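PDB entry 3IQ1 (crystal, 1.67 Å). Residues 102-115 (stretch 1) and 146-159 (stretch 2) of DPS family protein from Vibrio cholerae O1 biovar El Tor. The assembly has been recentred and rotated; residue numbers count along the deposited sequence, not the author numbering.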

ATOM      1  N   ASP B 102     -22.209 -30.957   5.926  1.00 11.37           N
ATOM      2  CA  ASP B 102     -23.122 -30.036   6.567  1.00 11.38           C
ATOM      3  C   ASP B 102     -22.403 -29.208   7.629  1.00  9.81           C
ATOM      4  O   ASP B 102     -21.469 -29.686   8.302  1.00  8.59           O
ATOM      5  CB  ASP B 102     -24.363 -30.746   7.097  1.00 13.77           C
ATOM      6  CG  ASP B 102     -24.138 -31.448   8.319  1.00 17.07           C
ATOM      7  OD1 ASP B 102     -23.565 -32.553   8.162  1.00 26.78           O
ATOM      8  OD2 ASP B 102     -24.576 -30.932   9.426  1.00 15.42           O
ATOM      9  N   GLY B 103     -22.809 -27.952   7.728  1.00  8.09           N
ATOM     10  CA  GLY B 103     -22.210 -27.027   8.638  1.00  8.13           C
ATOM     11  C   GLY B 103     -22.068 -27.536  10.060  1.00  8.48           C
ATOM     12  O   GLY B 103     -20.998 -27.399  10.659  1.00  7.63           O
ATOM     13  N   ARG B 104     -23.147 -28.062  10.641  1.00  8.97           N
ATOM     14  CA  ARG B 104     -23.073 -28.472  12.030  1.00  9.06           C
ATOM     15  C   ARG B 104     -22.079 -29.618  12.241  1.00  9.10           C
ATOM     16  O   ARG B 104     -21.290 -29.582  13.206  1.00  9.56           O
ATOM     17  CB  ARG B 104     -24.466 -28.807  12.580  1.00  9.57           C
ATOM     18  CG  ARG B 104     -24.475 -29.130  14.034  1.00 12.02           C
ATOM     19  CD  ARG B 104     -25.932 -29.111  14.584  1.00 13.76           C
ATOM     20  NE  ARG B 104     -26.506 -27.785  14.355  1.00 18.25           N
ATOM     21  CZ  ARG B 104     -26.451 -26.766  15.242  1.00 19.80           C
ATOM     22  NH1 ARG B 104     -25.921 -26.931  16.432  1.00 22.09           N
ATOM     23  NH2 ARG B 104     -26.977 -25.596  14.947  1.00 22.53           N
ATOM     24  N   SER B 105     -22.091 -30.647  11.379  1.00  7.58           N
ATOM     25  CA  SER B 105     -21.112 -31.744  11.565  1.00  9.09           C
ATOM     26  C   SER B 105     -19.666 -31.250  11.482  1.00  6.76           C
ATOM     27  O   SER B 105     -18.815 -31.690  12.260  1.00  7.97           O
ATOM     28  CB  SER B 105     -21.273 -32.941  10.626  1.00 10.03           C
ATOM     29  OG  SER B 105     -21.266 -32.611   9.307  1.00 18.24           O
ATOM     30  N   SER B 106     -19.413 -30.355  10.551  1.00  7.03           N
ATOM     31  CA  SER B 106     -18.052 -29.837  10.361  1.00  7.17           C
ATOM     32  C   SER B 106     -17.640 -28.971  11.513  1.00  6.42           C
ATOM     33  O   SER B 106     -16.567 -29.166  12.071  1.00  7.06           O
ATOM     34  CB  SER B 106     -17.945 -29.104   9.038  1.00  7.11           C
ATOM     35  OG  SER B 106     -18.108 -30.049   7.973  1.00  6.75           O
HETATM   36  N   MSE B 107     -18.532 -28.062  11.923  1.00  7.23           N
HETATM   37  CA  MSE B 107     -18.277 -27.169  13.066  1.00  5.88           C
HETATM   38  C   MSE B 107     -18.074 -27.968  14.366  1.00  6.51           C
HETATM   39  O   MSE B 107     -17.183 -27.666  15.153  1.00  6.26           O
HETATM   40  CB  MSE B 107     -19.400 -26.148  13.219  1.00  6.39           C
HETATM   41  CG  MSE B 107     -19.378 -25.110  12.069  1.00  7.55           C
HETATM   42 SE   MSE B 107     -17.945 -23.839  12.091  0.80  7.47          SE
HETATM   43  CE  MSE B 107     -18.732 -22.870  13.569  1.00 13.03           C
ATOM     44  N   GLN B 108     -18.904 -28.986  14.596  1.00  5.74           N
ATOM     45  CA  GLN B 108     -18.696 -29.858  15.778  1.00  7.38           C
ATOM     46  C   GLN B 108     -17.365 -30.602  15.720  1.00  6.72           C
ATOM     47  O   GLN B 108     -16.686 -30.789  16.743  1.00  7.37           O
ATOM     48  CB  GLN B 108     -19.844 -30.860  15.907  1.00  7.57           C
ATOM     49  CG  GLN B 108     -19.838 -31.614  17.243  1.00  9.75           C
ATOM     50  CD  GLN B 108     -19.969 -30.698  18.453  1.00 11.72           C
ATOM     51  OE1 GLN B 108     -20.888 -29.873  18.531  1.00 14.39           O
ATOM     52  NE2 GLN B 108     -19.038 -30.816  19.402  1.00 13.73           N
ATOM     53  N   GLY B 109     -16.993 -31.028  14.515  1.00  8.31           N
ATOM     54  CA  GLY B 109     -15.668 -31.663  14.273  1.00  6.89           C
ATOM     55  C   GLY B 109     -14.543 -30.756  14.721  1.00  7.99           C
ATOM     56  O   GLY B 109     -13.609 -31.181  15.406  1.00  7.02           O
ATOM     57  N   LEU B 110     -14.687 -29.499  14.394  1.00  7.75           N
ATOM     58  CA  LEU B 110     -13.685 -28.501  14.782  1.00  6.42           C
ATOM     59  C   LEU B 110     -13.648 -28.375  16.282  1.00  6.51           C
ATOM     60  O   LEU B 110     -12.558 -28.385  16.878  1.00  8.27           O
ATOM     61  CB  LEU B 110     -13.983 -27.149  14.115  1.00  6.89           C
ATOM     62  CG  LEU B 110     -13.696 -27.089  12.593  1.00  7.85           C
ATOM     63  CD1 LEU B 110     -14.002 -25.677  12.127  1.00  9.78           C
ATOM     64  CD2 LEU B 110     -12.223 -27.401  12.246  1.00  7.26           C
ATOM     65  N   VAL B 111     -14.811 -28.224  16.925  1.00  6.69           N
ATOM     66  CA  VAL B 111     -14.835 -28.100  18.378  1.00  7.45           C
ATOM     67  C   VAL B 111     -14.120 -29.291  19.026  1.00  6.58           C
ATOM     68  O   VAL B 111     -13.297 -29.149  19.964  1.00  7.04           O
ATOM     69  CB  VAL B 111     -16.267 -27.952  18.881  1.00  7.88           C
ATOM     70  CG1 VAL B 111     -16.369 -28.142  20.444  1.00  9.04           C
ATOM     71  CG2 VAL B 111     -16.798 -26.555  18.509  1.00  7.67           C
ATOM     72  N   ASP B 112     -14.467 -30.487  18.585  1.00  6.47           N
ATOM     73  CA  ASP B 112     -13.922 -31.680  19.214  1.00  6.60           C
ATOM     74  C   ASP B 112     -12.406 -31.804  18.997  1.00  7.18           C
ATOM     75  O   ASP B 112     -11.683 -32.192  19.938  1.00  8.24           O
ATOM     76  CB  ASP B 112     -14.649 -32.874  18.675  1.00  7.39           C
ATOM     77  CG  ASP B 112     -16.131 -32.912  19.111  1.00  8.09           C
ATOM     78  OD1 ASP B 112     -16.487 -32.292  20.146  1.00 13.95           O
ATOM     79  OD2 ASP B 112     -16.934 -33.634  18.494  1.00 10.30           O
ATOM     80  N   GLY B 113     -11.948 -31.454  17.807  1.00  6.69           N
ATOM     81  CA  GLY B 113     -10.522 -31.490  17.456  1.00  7.32           C
ATOM     82  C   GLY B 113      -9.743 -30.463  18.279  1.00  7.00           C
ATOM     83  O   GLY B 113      -8.689 -30.752  18.866  1.00  7.60           O
ATOM     84  N   PHE B 114     -10.260 -29.236  18.351  1.00  8.97           N
ATOM     85  CA  PHE B 114      -9.615 -28.206  19.160  1.00  8.98           C
ATOM     86  C   PHE B 114      -9.578 -28.595  20.627  1.00  9.39           C
ATOM     87  O   PHE B 114      -8.649 -28.243  21.367  1.00  9.31           O
ATOM     88  CB  PHE B 114     -10.247 -26.799  18.987  1.00  8.62           C
ATOM     89  CG  PHE B 114      -9.799 -26.084  17.748  1.00  7.39           C
ATOM     90  CD1 PHE B 114      -8.464 -25.709  17.589  1.00  7.63           C
ATOM     91  CD2 PHE B 114     -10.707 -25.753  16.725  1.00  8.75           C
ATOM     92  CE1 PHE B 114      -8.053 -25.065  16.453  1.00  8.64           C
ATOM     93  CE2 PHE B 114     -10.291 -25.101  15.595  1.00  9.30           C
ATOM     94  CZ  PHE B 114      -8.967 -24.745  15.456  1.00  6.67           C
ATOM     95  N   SER B 115     -10.583 -29.334  21.087  1.00  9.71           N
ATOM     96  CA  SER B 115     -10.541 -29.730  22.443  1.00  9.01           C
ATOM     97  C   SER B 115      -9.326 -30.653  22.771  1.00  8.20           C
ATOM     98  O   SER B 115      -8.711 -30.514  23.833  1.00  8.00           O
ATOM     99  CB  SER B 115     -11.930 -30.221  22.870  1.00 10.99           C
ATOM    100  OG  SER B 115     -12.894 -29.105  22.768  1.00 17.97           O
ATOM    101  N   GLU B 146      -5.289 -18.466  21.769  1.00  5.39           N
ATOM    102  CA  GLU B 146      -5.944 -18.261  20.506  1.00  5.61           C
ATOM    103  C   GLU B 146      -7.079 -19.271  20.313  1.00  5.00           C
ATOM    104  O   GLU B 146      -8.205 -18.938  19.823  1.00  5.31           O
ATOM    105  CB  GLU B 146      -4.942 -18.319  19.342  1.00  6.81           C
ATOM    106  CG  GLU B 146      -3.949 -17.147  19.366  1.00  8.34           C
ATOM    107  CD  GLU B 146      -2.845 -17.278  18.358  1.00 14.19           C
ATOM    108  OE1 GLU B 146      -3.047 -18.003  17.374  1.00 15.09           O
ATOM    109  OE2 GLU B 146      -1.784 -16.607  18.521  1.00 15.38           O
ATOM    110  N   GLN B 147      -6.800 -20.511  20.701  1.00  5.13           N
ATOM    111  CA  GLN B 147      -7.737 -21.589  20.393  1.00  5.14           C
ATOM    112  C   GLN B 147      -8.866 -21.621  21.371  1.00  5.00           C
ATOM    113  O   GLN B 147      -9.990 -22.011  21.022  1.00  6.28           O
ATOM    114  CB  GLN B 147      -7.043 -22.942  20.225  1.00  5.03           C
ATOM    115  CG  GLN B 147      -6.227 -22.906  18.974  1.00  5.34           C
ATOM    116  CD  GLN B 147      -5.260 -24.077  18.837  1.00  6.22           C
ATOM    117  OE1 GLN B 147      -5.055 -24.844  19.794  1.00  6.39           O
ATOM    118  NE2 GLN B 147      -4.673 -24.212  17.680  1.00  6.24           N
ATOM    119  N   GLU B 148      -8.641 -21.160  22.594  1.00  5.29           N
ATOM    120  CA  GLU B 148      -9.748 -20.971  23.538  1.00  5.53           C
ATOM    121  C   GLU B 148     -10.770 -19.972  22.978  1.00  5.57           C
ATOM    122  O   GLU B 148     -11.953 -20.244  22.997  1.00  5.38           O
ATOM    123  CB  GLU B 148      -9.255 -20.530  24.908  1.00  4.49           C
ATOM    124  CG  GLU B 148      -8.504 -21.619  25.666  1.00  6.67           C
ATOM    125  CD  GLU B 148      -7.899 -21.188  26.968  1.00  6.17           C
ATOM    126  OE1 GLU B 148      -7.654 -19.965  27.153  1.00  6.39           O
ATOM    127  OE2 GLU B 148      -7.599 -22.060  27.831  1.00  5.53           O
ATOM    128  N   LYS B 149     -10.289 -18.868  22.426  1.00  6.26           N
ATOM    129  CA  LYS B 149     -11.134 -17.845  21.832  1.00  4.66           C
ATOM    130  C   LYS B 149     -11.934 -18.485  20.694  1.00  4.79           C
ATOM    131  O   LYS B 149     -13.155 -18.292  20.589  1.00  5.09           O
ATOM    132  CB  LYS B 149     -10.311 -16.643  21.341  1.00  5.38           C
ATOM    133  CG  LYS B 149     -11.190 -15.582  20.776  1.00  7.16           C
ATOM    134  CD  LYS B 149     -10.392 -14.511  20.097  1.00 12.47           C
ATOM    135  CE  LYS B 149     -11.295 -13.567  19.371  1.00 15.51           C
ATOM    136  NZ  LYS B 149     -10.502 -12.376  18.794  1.00 19.88           N
ATOM    137  N   LEU B 150     -11.258 -19.258  19.852  1.00  4.97           N
ATOM    138  CA  LEU B 150     -11.924 -19.850  18.705  1.00  5.24           C
ATOM    139  C   LEU B 150     -12.977 -20.824  19.154  1.00  6.97           C
ATOM    140  O   LEU B 150     -14.085 -20.870  18.587  1.00  7.72           O
ATOM    141  CB  LEU B 150     -10.924 -20.527  17.785  1.00  6.37           C
ATOM    142  CG  LEU B 150     -11.468 -21.103  16.464  1.00  8.03           C
ATOM    143  CD1 LEU B 150     -12.412 -20.122  15.680  1.00 10.81           C
ATOM    144  CD2 LEU B 150     -10.297 -21.571  15.559  1.00 10.19           C
ATOM    145  N   VAL B 151     -12.649 -21.619  20.168  1.00  6.52           N
ATOM    146  CA  VAL B 151     -13.630 -22.574  20.682  1.00  7.23           C
ATOM    147  C   VAL B 151     -14.886 -21.855  21.192  1.00  6.56           C
ATOM    148  O   VAL B 151     -16.027 -22.334  20.971  1.00  8.61           O
ATOM    149  CB  VAL B 151     -12.983 -23.529  21.698  1.00  7.26           C
ATOM    150  CG1 VAL B 151     -14.066 -24.361  22.501  1.00  7.50           C
ATOM    151  CG2 VAL B 151     -12.029 -24.487  20.976  1.00  7.71           C
ATOM    152  N   TRP B 152     -14.740 -20.725  21.876  1.00  7.48           N
ATOM    153  CA  TRP B 152     -15.889 -19.899  22.246  1.00  8.81           C
ATOM    154  C   TRP B 152     -16.753 -19.550  21.020  1.00  8.52           C
ATOM    155  O   TRP B 152     -17.964 -19.805  20.993  1.00  9.33           O
ATOM    156  CB  TRP B 152     -15.446 -18.644  23.017  1.00  9.26           C
ATOM    157  CG  TRP B 152     -16.417 -17.485  22.823  1.00 10.79           C
ATOM    158  CD1 TRP B 152     -17.752 -17.473  23.137  1.00 15.04           C
ATOM    159  CD2 TRP B 152     -16.156 -16.231  22.182  1.00  8.45           C
ATOM    160  NE1 TRP B 152     -18.326 -16.326  22.707  1.00 12.33           N
ATOM    161  CE2 TRP B 152     -17.385 -15.523  22.139  1.00 11.78           C
ATOM    162  CE3 TRP B 152     -15.014 -15.620  21.663  1.00  8.37           C
ATOM    163  CZ2 TRP B 152     -17.492 -14.274  21.605  1.00 10.99           C
ATOM    164  CZ3 TRP B 152     -15.123 -14.363  21.127  1.00 11.48           C
ATOM    165  CH2 TRP B 152     -16.377 -13.700  21.093  1.00 10.19           C
HETATM  166  N   MSE B 153     -16.127 -19.058  19.969  1.00  8.75           N
HETATM  167  CA  MSE B 153     -16.858 -18.657  18.772  1.00  8.71           C
HETATM  168  C   MSE B 153     -17.569 -19.821  18.066  1.00  7.36           C
HETATM  169  O   MSE B 153     -18.722 -19.674  17.642  1.00  8.24           O
HETATM  170  CB  MSE B 153     -15.918 -17.925  17.814  1.00  8.40           C
HETATM  171  CG  MSE B 153     -15.255 -16.739  18.403  1.00  7.08           C
HETATM  172 SE   MSE B 153     -14.171 -15.822  17.059  0.85 10.50          SE
HETATM  173  CE  MSE B 153     -12.933 -17.125  16.815  1.00 16.77           C
ATOM    174  N   LEU B 154     -16.870 -20.936  17.871  1.00  6.86           N
ATOM    175  CA  LEU B 154     -17.453 -22.092  17.228  1.00  7.09           C
ATOM    176  C   LEU B 154     -18.671 -22.563  18.021  1.00  7.77           C
ATOM    177  O   LEU B 154     -19.727 -22.871  17.453  1.00  9.69           O
ATOM    178  CB  LEU B 154     -16.411 -23.208  17.183  1.00  6.97           C
ATOM    179  CG  LEU B 154     -15.189 -22.946  16.317  1.00  8.98           C
ATOM    180  CD1 LEU B 154     -14.199 -24.138  16.447  1.00 11.09           C
ATOM    181  CD2 LEU B 154     -15.543 -22.681  14.850  1.00  9.89           C
ATOM    182  N   ASN B 155     -18.524 -22.682  19.335  1.00  7.29           N
ATOM    183  CA  ASN B 155     -19.666 -23.092  20.213  1.00  6.83           C
ATOM    184  C   ASN B 155     -20.820 -22.080  20.189  1.00  7.54           C
ATOM    185  O   ASN B 155     -21.987 -22.476  20.250  1.00  8.77           O
ATOM    186  CB  ASN B 155     -19.209 -23.305  21.641  1.00  6.86           C
ATOM    187  CG  ASN B 155     -18.686 -24.709  21.874  1.00  9.67           C
ATOM    188  OD1 ASN B 155     -19.440 -25.735  21.827  1.00 10.79           O
ATOM    189  ND2 ASN B 155     -17.391 -24.796  22.154  1.00  8.33           N
ATOM    190  N   ALA B 156     -20.497 -20.799  20.025  1.00  8.55           N
ATOM    191  CA  ALA B 156     -21.529 -19.753  19.908  1.00  8.06           C
ATOM    192  C   ALA B 156     -22.364 -20.024  18.654  1.00  7.59           C
ATOM    193  O   ALA B 156     -23.578 -19.970  18.716  1.00  7.67           O
ATOM    194  CB  ALA B 156     -20.915 -18.279  19.898  1.00  8.62           C
ATOM    195  N   TRP B 157     -21.702 -20.318  17.534  1.00  7.85           N
ATOM    196  CA  TRP B 157     -22.362 -20.579  16.265  1.00  7.24           C
ATOM    197  C   TRP B 157     -23.303 -21.778  16.394  1.00  7.29           C
ATOM    198  O   TRP B 157     -24.420 -21.814  15.845  1.00  7.32           O
ATOM    199  CB  TRP B 157     -21.307 -20.838  15.192  1.00  6.76           C
ATOM    200  CG  TRP B 157     -21.863 -20.960  13.808  1.00  8.02           C
ATOM    201  CD1 TRP B 157     -21.892 -19.976  12.873  1.00  9.03           C
ATOM    202  CD2 TRP B 157     -22.348 -22.144  13.167  1.00  8.01           C
ATOM    203  NE1 TRP B 157     -22.420 -20.468  11.699  1.00  9.97           N
ATOM    204  CE2 TRP B 157     -22.698 -21.795  11.851  1.00 10.51           C
ATOM    205  CE3 TRP B 157     -22.550 -23.467  13.585  1.00 10.11           C
ATOM    206  CZ2 TRP B 157     -23.221 -22.719  10.956  1.00 10.33           C
ATOM    207  CZ3 TRP B 157     -23.081 -24.386  12.694  1.00 12.67           C
ATOM    208  CH2 TRP B 157     -23.408 -24.007  11.388  1.00 13.18           C
ATOM    209  N   LEU B 158     -22.862 -22.764  17.171  1.00  7.60           N
ATOM    210  CA  LEU B 158     -23.606 -24.014  17.329  1.00  8.11           C
ATOM    211  C   LEU B 158     -24.760 -23.947  18.291  1.00  9.09           C
ATOM    212  O   LEU B 158     -25.556 -24.893  18.365  1.00  9.03           O
ATOM    213  CB  LEU B 158     -22.668 -25.135  17.833  1.00  8.69           C
ATOM    214  CG  LEU B 158     -21.652 -25.611  16.803  1.00  8.23           C
ATOM    215  CD1 LEU B 158     -20.540 -26.374  17.454  1.00  9.14           C
ATOM    216  CD2 LEU B 158     -22.340 -26.517  15.770  1.00  7.58           C
ATOM    217  N   LYS B 159     -24.893 -22.855  19.024  1.00  9.75           N
ATOM    218  CA  LYS B 159     -25.990 -22.724  20.015  1.00 12.38           C
ATOM    219  C   LYS B 159     -27.359 -22.570  19.391  1.00 12.73           C
ATOM    220  O   LYS B 159     -27.540 -22.254  18.216  1.00 13.58           O
ATOM    221  CB  LYS B 159     -25.712 -21.564  20.961  1.00 12.59           C
ATOM    222  CG  LYS B 159     -24.638 -21.900  21.936  1.00 16.61           C
ATOM    223  CD  LYS B 159     -24.848 -21.423  23.339  1.00 22.99           C
ATOM    224  CE  LYS B 159     -23.539 -21.631  24.141  1.00 24.70           C
ATOM    225  NZ  LYS B 159     -23.352 -20.620  25.202  1.00 26.37           N
ATOM    226  OXT LYS B 159     -28.373 -22.781  20.067  1.00 16.43           O
TER
HETATM  227  O   HOH W   1     -26.747 -23.117  15.911  1.00 10.40           O

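The two stretches form a pair of helices that run nearly antiparallel, their axes inclined at 151° and approaching to 9.7 Å, and together they bury 774 Å² of surface. The contact is mostly apolar, with side chains of one helix lodged between those of the other, and a polar clasp closes it at the C-terminal end of the chain.

Gln147 opens the contact. Its CA-to-CB bond points toward the partner helix, and the extended side chain brings Gln147 NE2 to the edge of the Phe114 ring, 3.7 Å from Phe114 CE1; the amide itself is satisfied by hydrogen bonds elsewhere in the structure. One turn on, Leu150 CD2 lies 3.4 Å from Phe114 CZ, and Val151 CG2 packs 3.5 Å from Phe114 CB. With Leu154 these residues form the hole in which the Phe114 side chain sits, and the residue as a whole has 107 Å² covered by stretch 2.

Leu154 is the reciprocal knob. With chi1 m and chi2 t, it enters a hole made by Met107, Leu110, Val111 and Phe114. Leu154 CD2 meets the selenomethionine methyl, Met107 CE, at 3.4 Å, while Leu154 CD1 lies 3.8 Å from Leu110 CB and 3.9 Å from Phe114 CD2, so the branched leucine reaches several neighbours at once; Val111 CG2 approaches Leu154 CB to 3.6 Å. The next residue, Asn155, turns its amide back to its own helix, where Asn155 ND2 donates to Val151 O at 3.1 Å.

The CA-to-CB bond of Trp157 points toward stretch 1, and the indole offers a ring face to Met107, with Met107 CG 4.0 Å from the centroid of the Trp157 six-membered ring. Met107, a selenomethionine with all three chi angles m, also sets its CE 3.7 Å from Trp157 CB. At Gly103 the Trp157 indole leaves little room: an ideal CB on Gly103 would lie 3.3 Å from Trp157 CH2, so the absence of a side chain suits the position.

Leu158 fits among Arg104, Met107, Gln108 and Val111, burying 102 Å². Leu158 CD1 contacts Val111 CG2 at 3.9 Å, and Leu158 CD2 contacts Met107 CB at 3.9 Å and also covers one face of the Arg104 guanidinium. The long side chain of Arg104 leaves its backbone sideways but reaches the chain end, where Arg104 NH1 donates to Leu158 O at 2.8 Å in a nearly linear hydrogen bond. Arg104 NH2 donates to water 1 at 2.7 Å, and that water donates in turn to Trp157 O, also at 2.7 Å, and to Lys159 O at 2.6 Å, tying the C-terminus to stretch 1.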